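Local coordinates for LipS lipolytic enzyme (Unidentified, PDB 4FBL), which is a thermostable lipolytic enzyme of the alpha/beta-hydrolase fold, which probably hydrolyses the ester bonds of lipids by means of a serine nucleophile, at residues 78-83 and 113-118; 146-151 and 215-220; 153-158 and 238-243; 222-227 and 250-255. All coordinates share one frame; numbering follows the deposited sequence.

From the N terminus, contact 1 comes first: it closes the loop from strand 80-83 to the last turns of helix 101-118 and is finished before any other contact opens. Contact 2 opens at strand 147-151 and closes at the loop 215-220, spanning helices 160-166 and 200-213. Contact 3 opens inside that span and closes beyond it on helix 235-243, so the two cross. Contact 4 follows contact 2 in series but crosses contact 3, because helix 235-243 connects its two strands. Contacts 1, 2 and 4 all reach the central sheet; strands 147-151 and 221-226 are neighbours there, joining contacts 2 and 4, while contact 3 ties the loop after strand 147-151 to the crossover helix.

Contact 1: residues 78-83 and 113-118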
loop_
_atom_site.group_PDB
_atom_site.type_symbol
_atom_site.label_atom_id
_atom_site.label_comp_id
_atom_site.label_asym_id
_atom_site.label_seq_id
_atom_site.Cartn_x
_atom_site.Cartn_y
_atom_site.Cartn_z
ATOM N N GLY C 78 11.357 -30.703 -16.974
ATOM C CA GLY C 78 12.330 -31.318 -16.058
ATOM C C GLY C 78 12.667 -30.514 -14.833
ATOM O O GLY C 78 13.312 -31.002 -13.926
ATOM N N TYR C 79 12.198 -29.251 -14.771
ATOM C CA TYR C 79 12.462 -28.369 -13.604
ATOM C C TYR C 79 11.695 -28.830 -12.353
ATOM O O TYR C 79 10.657 -29.363 -12.519
ATOM C CB TYR C 79 12.059 -26.887 -13.954
ATOM C CG TYR C 79 12.939 -26.359 -15.102
ATOM C CD1 TYR C 79 14.310 -26.172 -14.909
ATOM C CD2 TYR C 79 12.414 -26.164 -16.380
ATOM C CE1 TYR C 79 15.163 -25.795 -15.964
ATOM C CE2 TYR C 79 13.274 -25.724 -17.451
ATOM C CZ TYR C 79 14.616 -25.570 -17.225
ATOM O OH TYR C 79 15.418 -25.097 -18.251
ATOM N N THR C 80 12.213 -28.614 -11.161
ATOM C CA THR C 80 11.406 -28.650 -9.911
ATOM C C THR C 80 10.445 -27.411 -9.933
ATOM O O THR C 80 10.867 -26.332 -10.419
ATOM C CB THR C 80 12.338 -28.645 -8.693
ATOM O OG1 THR C 80 13.160 -29.843 -8.726
ATOM C CG2 THR C 80 11.595 -28.623 -7.348
ATOM N N VAL C 81 9.172 -27.622 -9.542
ATOM C CA VAL C 81 8.067 -26.652 -9.701
ATOM C C VAL C 81 7.278 -26.569 -8.396
ATOM O O VAL C 81 6.876 -27.624 -7.847
ATOM C CB VAL C 81 7.093 -26.950 -10.877
ATOM C CG1 VAL C 81 6.051 -25.813 -11.009
ATOM C CG2 VAL C 81 7.834 -27.020 -12.258
ATOM N N ALA C 82 7.106 -25.354 -7.858
ATOM C CA ALA C 82 6.131 -25.107 -6.742
ATOM C C ALA C 82 5.132 -24.071 -7.243
ATOM O O ALA C 82 5.532 -22.907 -7.520
ATOM C CB ALA C 82 6.838 -24.578 -5.465
ATOM N N THR C 83 3.837 -24.470 -7.307
ATOM C CA THR C 83 2.761 -23.613 -7.700
ATOM C C THR C 83 1.809 -23.626 -6.506
ATOM O O THR C 83 0.904 -24.434 -6.470
ATOM C CB THR C 83 2.012 -24.143 -8.929
ATOM O OG1 THR C 83 3.008 -24.385 -9.908
ATOM C CG2 THR C 83 1.032 -23.058 -9.489
ATOM N N ARG C 113 11.256 -21.811 0.498
ATOM C CA ARG C 113 11.997 -22.763 1.342
ATOM C C ARG C 113 11.900 -24.199 0.799
ATOM O O ARG C 113 12.869 -24.947 0.874
ATOM C CB ARG C 113 11.543 -22.664 2.799
ATOM C CG ARG C 113 11.970 -21.259 3.337
ATOM C CD ARG C 113 11.420 -20.919 4.714
ATOM N NE ARG C 113 12.071 -19.726 5.260
ATOM C CZ ARG C 113 11.651 -19.038 6.325
ATOM N NH1 ARG C 113 10.531 -19.404 6.960
ATOM N NH2 ARG C 113 12.336 -17.963 6.739
ATOM N N TRP C 114 10.751 -24.568 0.244
ATOM C CA TRP C 114 10.523 -25.925 -0.291
ATOM C C TRP C 114 11.435 -26.141 -1.518
ATOM O O TRP C 114 12.054 -27.227 -1.666
ATOM C CB TRP C 114 9.040 -26.095 -0.641
ATOM C CG TRP C 114 8.647 -27.427 -1.208
ATOM C CD1 TRP C 114 8.152 -28.496 -0.516
ATOM C CD2 TRP C 114 8.678 -27.834 -2.613
ATOM N NE1 TRP C 114 7.876 -29.547 -1.397
ATOM C CE2 TRP C 114 8.200 -29.176 -2.678
ATOM C CE3 TRP C 114 9.098 -27.199 -3.820
ATOM C CZ2 TRP C 114 8.067 -29.883 -3.909
ATOM C CZ3 TRP C 114 9.012 -27.913 -5.055
ATOM C CH2 TRP C 114 8.504 -29.252 -5.088
ATOM N N LEU C 115 11.538 -25.100 -2.359
ATOM C CA LEU C 115 12.389 -25.150 -3.546
ATOM C C LEU C 115 13.849 -25.188 -3.154
ATOM O O LEU C 115 14.574 -25.906 -3.756
ATOM C CB LEU C 115 12.154 -23.940 -4.466
ATOM C CG LEU C 115 10.867 -23.884 -5.202
ATOM C CD1 LEU C 115 10.688 -22.549 -5.899
ATOM C CD2 LEU C 115 10.671 -24.989 -6.228
ATOM N N GLU C 116 14.261 -24.457 -2.141
ATOM C CA GLU C 116 15.657 -24.435 -1.740
ATOM C C GLU C 116 16.125 -25.771 -1.136
ATOM O O GLU C 116 17.245 -26.143 -1.296
ATOM C CB GLU C 116 15.930 -23.316 -0.751
ATOM C CG GLU C 116 16.194 -22.034 -1.406
ATOM C CD GLU C 116 15.732 -20.890 -0.534
ATOM O OE1 GLU C 116 15.627 -19.770 -1.053
ATOM O OE2 GLU C 116 15.437 -21.085 0.660
ATOM N N GLU C 117 15.259 -26.475 -0.424
ATOM C CA GLU C 117 15.535 -27.875 -0.085
ATOM C C GLU C 117 15.906 -28.773 -1.284
ATOM O O GLU C 117 16.740 -29.632 -1.155
ATOM C CB GLU C 117 14.320 -28.457 0.691
ATOM C CG GLU C 117 14.266 -27.943 2.160
ATOM C CD GLU C 117 12.920 -28.269 2.898
ATOM O OE1 GLU C 117 11.992 -28.906 2.395
ATOM O OE2 GLU C 117 12.783 -27.888 4.048
ATOM N N ARG C 118 15.256 -28.605 -2.423
ATOM C CA ARG C 118 15.419 -29.398 -3.591
ATOM C C ARG C 118 16.290 -28.852 -4.779
ATOM O O ARG C 118 16.435 -29.547 -5.782
ATOM C CB ARG C 118 14.014 -29.729 -4.128
ATOM C CG ARG C 118 13.192 -30.501 -3.035
ATOM C CD ARG C 118 11.715 -30.487 -3.336
ATOM N NE ARG C 118 11.012 -31.432 -2.498
ATOM C CZ ARG C 118 10.705 -31.182 -1.223
ATOM N NH1 ARG C 118 11.031 -30.021 -0.674
ATOM N NH2 ARG C 118 10.095 -32.105 -0.480
#
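T80 and A82 of the strand meet W114 and L115 of the helix in the tight part of this contact. T80 CG2 lies 3.5 Å from W114 CZ3, and V81 O reaches the same CZ3 at 3.5 Å. A82 CB touches both W114 CE3, at 3.8 Å, and L115 CD2, at 3.9 Å. Chi1 of W114 (180°) sets CG anti to the backbone N; CE3 and CZ3 reach the strand obliquely, and L115 CD2 sits in plane at the indole edge. The solvent side is looser: R118 touches T80 through CB, then its chain runs outward and lays its guanidinium on one face of the indole, W114 NE1 lying 3.2 Å above the guanidinium plane. There NH1 bonds to W114 O at 3.1 Å and pairs weakly with E117. An alanine at W114 would probably open a gap beside T80, V81 O and A82 and take away the indole facing the R118 guanidinium, though its bond to the backbone O could remain. Y46 meets the indole edge-to-face, T80 OG1 bonds to S50 and G49, and L115 also packs on L55 of strand 52-57. Strand 80-83 runs nearly antiparallel to helix 101-118, while V81 turns its side chain to helix 68-76.

Contact 2: residues 146-151 and 215-220; sequences AGIMPI and PRVKCP
The planar carbonyls of A146 and P220 each take a partner from the other segment. The edge of the puckered P220 ring lies against A146 O, CD at 3.3 Å and CG at 3.5 Å. I148 N donates to P220 O at 3.0 Å, approaching with a tilt of 16° from the carbonyl plane. That oxygen also takes a CA-H...O contact from G147 CA at 3.3 Å, so two successive residues of the strand converge on it. Beside this backbone clasp lies a small apolar patch. I148 has CG1 in the crowded position between its backbone N and carbonyl carbon (chi1 53°), and CG1 and CG2 straddle C219 SG, with CG2 at 3.9 Å. Farther out, I148 CD1 meets V217 CG1 at 4.2 Å. An alanine at I148 would probably leave C219 SG and V217 CG1 facing a gap, although the backbone bond to P220 could persist. Helix 129-140 lies against the patch, A138 touching I148, V217 and C219, while M149 faces helix 267-279. The loop 215-220 leads from helix 200-213 past G147 and I148 before the chain enters the neighbouring parallel strand 221-226.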
loop_
_atom_site.group_PDB
_atom_site.type_symbol
_atom_site.label_atom_id
_atom_site.label_comp_id
_atom_site.label_asym_id
_atom_site.label_seq_id
_atom_site.Cartn_x
_atom_site.Cartn_y
_atom_site.Cartn_z
ATOM N N ALA C 146 17.761 -16.408 -9.707
ATOM C CA ALA C 146 18.532 -16.234 -11.000
ATOM C C ALA C 146 17.723 -15.426 -12.076
ATOM O O ALA C 146 18.273 -14.936 -13.066
ATOM C CB ALA C 146 18.941 -17.624 -11.584
ATOM N N GLY C 147 16.436 -15.264 -11.893
ATOM C CA GLY C 147 15.623 -14.569 -12.884
ATOM C C GLY C 147 14.157 -14.521 -12.471
ATOM O O GLY C 147 13.689 -15.360 -11.685
ATOM N N ILE C 148 13.412 -13.525 -12.969
ATOM C CA ILE C 148 11.986 -13.458 -12.658
ATOM C C ILE C 148 11.213 -13.151 -13.977
ATOM O O ILE C 148 11.766 -12.512 -14.879
ATOM C CB ILE C 148 11.594 -12.369 -11.548
ATOM C CG1 ILE C 148 12.151 -11.003 -11.930
ATOM C CG2 ILE C 148 12.129 -12.764 -10.133
ATOM C CD1 ILE C 148 11.440 -9.714 -11.290
ATOM N N MET C 149 9.936 -13.574 -14.008
ATOM C CA MET C 149 9.060 -13.329 -15.154
ATOM C C MET C 149 7.684 -12.844 -14.619
ATOM O O MET C 149 6.752 -13.569 -14.637
ATOM C CB MET C 149 8.889 -14.655 -15.907
ATOM C CG MET C 149 10.301 -15.309 -16.308
ATOM S SD MET C 149 10.825 -16.519 -15.014
ATOM C CE MET C 149 10.044 -17.953 -15.672
ATOM N N PRO C 150 7.591 -11.604 -14.126
ATOM C CA PRO C 150 6.252 -11.126 -13.757
ATOM C C PRO C 150 5.325 -10.936 -15.002
ATOM O O PRO C 150 5.700 -10.392 -16.046
ATOM C CB PRO C 150 6.556 -9.825 -13.023
ATOM C CG PRO C 150 7.858 -9.283 -13.711
ATOM C CD PRO C 150 8.609 -10.539 -14.140
ATOM N N ILE C 151 4.100 -11.402 -14.865
ATOM C CA ILE C 151 3.126 -11.352 -15.931
ATOM C C ILE C 151 1.953 -10.465 -15.491
ATOM O O ILE C 151 1.255 -10.795 -14.526
ATOM C CB ILE C 151 2.583 -12.776 -16.173
ATOM C CG1 ILE C 151 3.742 -13.756 -16.540
ATOM C CG2 ILE C 151 1.618 -12.758 -17.359
ATOM C CD1 ILE C 151 3.301 -15.269 -16.611
ATOM N N PRO C 215 14.018 -0.682 -7.069
ATOM C CA PRO C 215 15.462 -0.364 -7.237
ATOM C C PRO C 215 16.339 -1.527 -6.695
ATOM O O PRO C 215 17.437 -1.780 -7.155
ATOM C CB PRO C 215 15.634 0.901 -6.330
ATOM C CG PRO C 215 14.236 1.598 -6.549
ATOM C CD PRO C 215 13.315 0.383 -6.317
ATOM N N ARG C 216 15.832 -2.271 -5.751
ATOM C CA ARG C 216 16.548 -3.427 -5.225
ATOM C C ARG C 216 16.519 -4.701 -6.043
ATOM O O ARG C 216 17.316 -5.629 -5.779
ATOM C CB ARG C 216 15.971 -3.790 -3.905
ATOM C CG ARG C 216 16.487 -3.029 -2.711
ATOM C CD ARG C 216 15.595 -3.547 -1.637
ATOM N NE ARG C 216 16.222 -3.562 -0.354
ATOM C CZ ARG C 216 16.518 -4.612 0.403
ATOM N NH1 ARG C 216 16.285 -5.880 0.080
ATOM N NH2 ARG C 216 17.069 -4.313 1.569
ATOM N N VAL C 217 15.638 -4.772 -7.029
ATOM C CA VAL C 217 15.592 -5.976 -7.900
ATOM C C VAL C 217 16.764 -5.905 -8.869
ATOM O O VAL C 217 16.854 -4.926 -9.580
ATOM C CB VAL C 217 14.313 -6.047 -8.761
ATOM C CG1 VAL C 217 14.386 -7.253 -9.678
ATOM C CG2 VAL C 217 13.062 -6.114 -7.863
ATOM N N LYS C 218 17.636 -6.921 -8.855
ATOM C CA LYS C 218 18.890 -6.919 -9.620
ATOM C C LYS C 218 18.940 -8.124 -10.553
ATOM O O LYS C 218 19.736 -8.121 -11.431
ATOM C CB LYS C 218 20.163 -7.058 -8.687
ATOM C CG LYS C 218 20.609 -5.777 -7.885
ATOM C CD LYS C 218 21.394 -4.653 -8.746
ATOM C CE LYS C 218 21.684 -3.318 -7.951
ATOM N NZ LYS C 218 20.443 -2.833 -7.191
ATOM N N CYS C 219 18.195 -9.200 -10.301
ATOM C CA CYS C 219 18.325 -10.357 -11.190
ATOM C C CYS C 219 17.772 -10.067 -12.593
ATOM O O CYS C 219 16.973 -9.166 -12.764
ATOM C CB CYS C 219 17.613 -11.595 -10.609
ATOM S SG CYS C 219 15.786 -11.346 -10.338
ATOM N N PRO C 220 18.150 -10.883 -13.600
ATOM C CA PRO C 220 17.509 -10.839 -14.930
ATOM C C PRO C 220 15.959 -10.878 -14.900
ATOM O O PRO C 220 15.374 -11.554 -14.073
ATOM C CB PRO C 220 18.102 -12.056 -15.659
ATOM C CG PRO C 220 19.410 -12.244 -15.044
ATOM C CD PRO C 220 19.244 -11.859 -13.556
#

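Contact 3: residues 153-158 and 238-243; sequences AALRME and ELIYNG
L155 and R156 of the loop mesh with L239 and I240 of the helix, and A153 extends the row, so that bumps alternate from one side to the other. The methyl of A153 is the first bump: its CB stands 3.7 Å from I240 CD1. The long branch of I240 fits into the hollow between A153 and L155. Its CG1 is anti to the carbonyl carbon (chi1 -58°) and its CD1 continues the extended chain (chi2 167°), which carries CD1 to the alanine while CG1 remains beside L155. In return, L155 CD2 drops into the notch between the two helix side chains, 3.8 Å from I240 CG1 and 4.0 Å from L239 CD1; L155 crosses I240 at about a right angle. L239 CD1 is the last bump, wedged between L155 CD2 and the aliphatic part of R156, whose CD lies 3.8 Å away. R156 thus lends its methylenes to the apolar row, while its NH2 forms a salt bridge to E211 of the second subunit. No hydrogen bond spans the contact, which rests on interlocking shape. L155 and L239 also meet helix 200-213 of their own chain, at A210 and E211 respectively, and A154 shares a backbone bond with S128 of the probable nucleophile elbow. On the far side, helix 235-243 rests on the sheet, Y241 packing on L251 of strand 249-254.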
loop_
_atom_site.group_PDB
_atom_site.type_symbol
_atom_site.label_atom_id
_atom_site.label_comp_id
_atom_site.label_asym_id
_atom_site.label_seq_id
_atom_site.Cartn_x
_atom_site.Cartn_y
_atom_site.Cartn_z
ATOM N N ALA C 153 1.760 -7.727 -13.831
ATOM C CA ALA C 153 1.949 -7.616 -12.398
ATOM C C ALA C 153 1.157 -6.415 -11.844
ATOM O O ALA C 153 1.213 -5.359 -12.438
ATOM C CB ALA C 153 3.445 -7.439 -12.077
ATOM N N ALA C 154 0.442 -6.629 -10.737
ATOM C CA ALA C 154 -0.518 -5.653 -10.192
ATOM C C ALA C 154 0.167 -4.747 -9.109
ATOM O O ALA C 154 -0.086 -4.854 -7.893
ATOM C CB ALA C 154 -1.710 -6.401 -9.598
ATOM N N LEU C 155 1.098 -3.942 -9.549
ATOM C CA LEU C 155 1.792 -2.965 -8.596
ATOM C C LEU C 155 0.890 -1.738 -8.303
ATOM O O LEU C 155 0.782 -1.307 -7.132
ATOM C CB LEU C 155 3.109 -2.542 -9.151
ATOM C CG LEU C 155 4.336 -3.403 -8.761
ATOM C CD1 LEU C 155 4.284 -4.818 -9.262
ATOM C CD2 LEU C 155 5.524 -2.768 -9.440
ATOM N N ARG C 156 0.238 -1.217 -9.359
ATOM C CA ARG C 156 -0.641 0.003 -9.285
ATOM C C ARG C 156 -1.965 -0.292 -9.962
ATOM O O ARG C 156 -1.993 -0.443 -11.190
ATOM C CB ARG C 156 0.059 1.160 -9.980
ATOM C CG ARG C 156 1.354 1.583 -9.315
ATOM C CD ARG C 156 1.940 2.907 -10.066
ATOM N NE ARG C 156 1.799 4.096 -9.224
ATOM C CZ ARG C 156 0.756 4.931 -9.212
ATOM N NH1 ARG C 156 -0.277 4.782 -10.051
ATOM N NH2 ARG C 156 0.745 5.951 -8.377
ATOM N N MET C 157 -3.039 -0.456 -9.187
ATOM C CA MET C 157 -4.365 -0.700 -9.767
ATOM C C MET C 157 -4.956 0.594 -10.352
ATOM O O MET C 157 -5.777 0.557 -11.269
ATOM C CB MET C 157 -5.327 -1.268 -8.772
ATOM C CG MET C 157 -4.929 -2.665 -8.152
ATOM S SD MET C 157 -4.712 -3.894 -9.486
ATOM C CE MET C 157 -6.443 -4.228 -9.849
ATOM N N GLU C 158 -4.598 1.730 -9.776
ATOM C CA GLU C 158 -5.014 3.046 -10.265
ATOM C C GLU C 158 -6.503 3.156 -10.402
ATOM O O GLU C 158 -6.952 3.582 -11.430
ATOM C CB GLU C 158 -4.354 3.375 -11.625
ATOM C CG GLU C 158 -3.178 4.300 -11.428
ATOM C CD GLU C 158 -2.121 4.086 -12.461
ATOM O OE1 GLU C 158 -2.486 3.597 -13.570
ATOM O OE2 GLU C 158 -0.927 4.445 -12.161
ATOM N N GLU C 238 5.785 -0.984 -17.998
ATOM C CA GLU C 238 6.787 0.110 -18.159
ATOM C C GLU C 238 7.373 0.546 -16.827
ATOM O O GLU C 238 8.583 0.756 -16.707
ATOM C CB GLU C 238 6.213 1.300 -18.968
ATOM C CG GLU C 238 5.939 0.839 -20.429
ATOM C CD GLU C 238 5.005 1.731 -21.246
ATOM O OE1 GLU C 238 5.426 2.045 -22.396
ATOM O OE2 GLU C 238 3.865 2.069 -20.794
ATOM N N LEU C 239 6.489 0.609 -15.837
ATOM C CA LEU C 239 6.810 0.963 -14.491
ATOM C C LEU C 239 7.923 0.051 -13.961
ATOM O O LEU C 239 8.954 0.518 -13.435
ATOM C CB LEU C 239 5.537 0.727 -13.634
ATOM C CG LEU C 239 5.134 1.548 -12.395
ATOM C CD1 LEU C 239 4.874 0.777 -11.096
ATOM C CD2 LEU C 239 5.952 2.927 -12.147
ATOM N N ILE C 240 7.691 -1.268 -14.079
ATOM C CA ILE C 240 8.713 -2.233 -13.721
ATOM C C ILE C 240 9.989 -2.104 -14.577
ATOM O O ILE C 240 11.110 -2.112 -14.061
ATOM C CB ILE C 240 8.127 -3.668 -13.829
ATOM C CG1 ILE C 240 6.902 -3.745 -12.876
ATOM C CG2 ILE C 240 9.199 -4.743 -13.482
ATOM C CD1 ILE C 240 6.036 -4.981 -13.091
ATOM N N TYR C 241 9.834 -2.012 -15.884
ATOM C CA TYR C 241 11.012 -1.993 -16.736
ATOM C C TYR C 241 11.904 -0.806 -16.338
ATOM O O TYR C 241 13.124 -0.931 -16.195
ATOM C CB TYR C 241 10.575 -1.927 -18.201
ATOM C CG TYR C 241 11.763 -1.939 -19.183
ATOM C CD1 TYR C 241 12.256 -3.152 -19.677
ATOM C CD2 TYR C 241 12.420 -0.712 -19.571
ATOM C CE1 TYR C 241 13.324 -3.197 -20.583
ATOM C CE2 TYR C 241 13.536 -0.746 -20.451
ATOM C CZ TYR C 241 13.961 -1.993 -20.964
ATOM O OH TYR C 241 15.047 -2.112 -21.832
ATOM N N ASN C 242 11.275 0.340 -16.109
ATOM C CA ASN C 242 12.012 1.567 -15.839
ATOM C C ASN C 242 12.526 1.662 -14.398
ATOM O O ASN C 242 13.438 2.397 -14.180
ATOM C CB ASN C 242 11.100 2.793 -16.092
ATOM C CG ASN C 242 10.760 3.005 -17.542
ATOM O OD1 ASN C 242 11.580 2.768 -18.466
ATOM N ND2 ASN C 242 9.534 3.514 -17.763
ATOM N N GLY C 243 11.917 0.961 -13.425
ATOM C CA GLY C 243 12.306 1.052 -12.023
ATOM C C GLY C 243 13.257 0.009 -11.440
ATOM O O GLY C 243 13.871 0.247 -10.388
#

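Contact 4: residues 222-227 and 250-255; sequences LIIQSR and ELLWLE
R227 forms a side-on salt bridge with E255 through two nitrogens: NE bonds to OE1 at 3.1 Å and NH2 to OE2 at 2.9 Å, each through the oxygen's syn lone pair. Guanidinium and carboxylate are nearly coplanar, 12° apart. The same guanidinium, on a chain bent at chi2 and chi3, lies flat on the indole of W253, centres 3.9 Å apart and planes at 14°, a cation-pi stack; L251 CG lies over the opposite ring face. Inward from this exposed end runs a regular parallel ladder, in which I223 and Q225 each use N-H and C=O: L254 N to Q225 O is 2.8 Å, and R227 N adds the last rung to L254 O. On the face carrying I223 and Q225, W253 CZ3 touches Q225 CB at 3.7 Å and L251 CD1 touches I223 CG2 at 3.8 Å. On the other face, I224 CG2 and L254 CD1 press unusually close, 3.5 Å apart, and S226 OG is held by Y258 O. The face bearing I224 and L254 packs on helix 267-279, the first on helix 235-243. That helix makes the beta-alpha-beta crossover between strand 221-226 and strand 249-254, which is outermost in the chain's sheet.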
loop_
_atom_site.group_PDB
_atom_site.type_symbol
_atom_site.label_atom_id
_atom_site.label_comp_id
_atom_site.label_asym_id
_atom_site.label_seq_id
_atom_site.Cartn_x
_atom_site.Cartn_y
_atom_site.Cartn_z
ATOM N N LEU C 222 12.212 -10.927 -17.298
ATOM C CA LEU C 222 11.355 -10.942 -18.445
ATOM C C LEU C 222 9.990 -10.451 -17.979
ATOM O O LEU C 222 9.237 -11.178 -17.300
ATOM C CB LEU C 222 11.277 -12.360 -19.057
ATOM C CG LEU C 222 10.357 -12.580 -20.260
ATOM C CD1 LEU C 222 10.651 -11.626 -21.480
ATOM C CD2 LEU C 222 10.352 -14.059 -20.703
ATOM N N ILE C 223 9.677 -9.205 -18.343
ATOM C CA ILE C 223 8.437 -8.571 -17.868
ATOM C C ILE C 223 7.433 -8.755 -18.988
ATOM O O ILE C 223 7.626 -8.242 -20.092
ATOM C CB ILE C 223 8.672 -7.062 -17.576
ATOM C CG1 ILE C 223 9.828 -6.895 -16.589
ATOM C CG2 ILE C 223 7.373 -6.386 -17.008
ATOM C CD1 ILE C 223 10.821 -5.768 -16.951
ATOM N N ILE C 224 6.363 -9.481 -18.686
ATOM C CA ILE C 224 5.379 -9.864 -19.697
ATOM C C ILE C 224 4.111 -9.095 -19.425
ATOM O O ILE C 224 3.579 -9.211 -18.351
ATOM C CB ILE C 224 5.098 -11.409 -19.614
ATOM C CG1 ILE C 224 6.437 -12.122 -19.855
ATOM C CG2 ILE C 224 3.974 -11.831 -20.630
ATOM C CD1 ILE C 224 6.368 -13.675 -19.842
ATOM N N GLN C 225 3.653 -8.324 -20.396
ATOM C CA GLN C 225 2.499 -7.446 -20.181
ATOM C C GLN C 225 1.556 -7.485 -21.401
ATOM O O GLN C 225 2.014 -7.333 -22.512
ATOM C CB GLN C 225 2.947 -5.975 -19.938
ATOM C CG GLN C 225 2.022 -5.130 -18.998
ATOM C CD GLN C 225 2.148 -5.430 -17.450
ATOM O OE1 GLN C 225 1.163 -5.275 -16.739
ATOM N NE2 GLN C 225 3.311 -5.948 -16.965
ATOM N N SER C 226 0.256 -7.635 -21.154
ATOM C CA SER C 226 -0.726 -7.534 -22.160
ATOM C C SER C 226 -0.916 -6.061 -22.571
ATOM O O SER C 226 -1.026 -5.108 -21.722
ATOM C CB SER C 226 -2.050 -8.070 -21.669
ATOM O OG SER C 226 -2.099 -9.477 -21.483
ATOM N N ARG C 227 -0.953 -5.886 -23.888
ATOM C CA ARG C 227 -1.010 -4.566 -24.475
ATOM C C ARG C 227 -2.376 -3.994 -24.150
ATOM O O ARG C 227 -2.520 -2.836 -23.939
ATOM C CB ARG C 227 -0.703 -4.639 -25.994
ATOM C CG ARG C 227 -0.824 -3.402 -26.684
ATOM C CD ARG C 227 0.501 -2.667 -26.690
ATOM N NE ARG C 227 1.505 -3.314 -27.543
ATOM C CZ ARG C 227 2.738 -2.836 -27.708
ATOM N NH1 ARG C 227 3.120 -1.695 -27.146
ATOM N NH2 ARG C 227 3.600 -3.486 -28.458
ATOM N N GLU C 250 13.904 -7.341 -20.214
ATOM C CA GLU C 250 13.183 -7.279 -21.486
ATOM C C GLU C 250 11.725 -7.031 -21.181
ATOM O O GLU C 250 11.185 -7.616 -20.258
ATOM C CB GLU C 250 13.333 -8.623 -22.228
ATOM C CG GLU C 250 12.688 -8.574 -23.625
ATOM C CD GLU C 250 12.586 -9.939 -24.333
ATOM O OE1 GLU C 250 13.350 -10.915 -24.034
ATOM O OE2 GLU C 250 11.705 -10.007 -25.211
ATOM N N LEU C 251 11.077 -6.163 -21.933
ATOM C CA LEU C 251 9.653 -5.994 -21.836
ATOM C C LEU C 251 9.001 -6.681 -23.074
ATOM O O LEU C 251 9.186 -6.221 -24.215
ATOM C CB LEU C 251 9.289 -4.480 -21.697
ATOM C CG LEU C 251 7.816 -4.071 -21.586
ATOM C CD1 LEU C 251 7.066 -4.783 -20.452
ATOM C CD2 LEU C 251 7.617 -2.464 -21.449
ATOM N N LEU C 252 8.262 -7.765 -22.830
ATOM C CA LEU C 252 7.485 -8.475 -23.866
ATOM C C LEU C 252 5.991 -8.159 -23.851
ATOM O O LEU C 252 5.242 -8.548 -22.895
ATOM C CB LEU C 252 7.695 -9.982 -23.770
ATOM C CG LEU C 252 6.874 -10.836 -24.726
ATOM C CD1 LEU C 252 7.410 -10.671 -26.165
ATOM C CD2 LEU C 252 7.123 -12.288 -24.147
ATOM N N TRP C 253 5.551 -7.449 -24.906
ATOM C CA TRP C 253 4.164 -7.023 -24.991
ATOM C C TRP C 253 3.314 -8.093 -25.616
ATOM O O TRP C 253 3.676 -8.603 -26.668
ATOM C CB TRP C 253 4.071 -5.752 -25.840
ATOM C CG TRP C 253 4.509 -4.497 -25.085
ATOM C CD1 TRP C 253 5.637 -3.704 -25.331
ATOM C CD2 TRP C 253 3.781 -3.849 -24.034
ATOM N NE1 TRP C 253 5.636 -2.627 -24.467
ATOM C CE2 TRP C 253 4.517 -2.693 -23.662
ATOM C CE3 TRP C 253 2.570 -4.139 -23.364
ATOM C CZ2 TRP C 253 4.093 -1.823 -22.603
ATOM C CZ3 TRP C 253 2.166 -3.299 -22.312
ATOM C CH2 TRP C 253 2.953 -2.153 -21.936
ATOM N N LEU C 254 2.203 -8.462 -25.014
ATOM C CA LEU C 254 1.368 -9.482 -25.620
ATOM C C LEU C 254 0.270 -8.849 -26.521
ATOM O O LEU C 254 -0.538 -8.052 -26.028
ATOM C CB LEU C 254 0.743 -10.384 -24.550
ATOM C CG LEU C 254 1.749 -11.170 -23.650
ATOM C CD1 LEU C 254 1.054 -11.893 -22.520
ATOM C CD2 LEU C 254 2.725 -12.096 -24.389
ATOM N N GLU C 255 0.249 -9.194 -27.812
ATOM C CA GLU C 255 -0.686 -8.529 -28.792
ATOM C C GLU C 255 -2.058 -9.169 -28.863
ATOM O O GLU C 255 -2.937 -8.603 -29.419
ATOM C CB GLU C 255 -0.070 -8.458 -30.188
ATOM C CG GLU C 255 1.366 -7.837 -30.322
ATOM C CD GLU C 255 1.563 -6.416 -29.717
ATOM O OE1 GLU C 255 0.598 -5.776 -29.257
ATOM O OE2 GLU C 255 2.705 -5.902 -29.691
#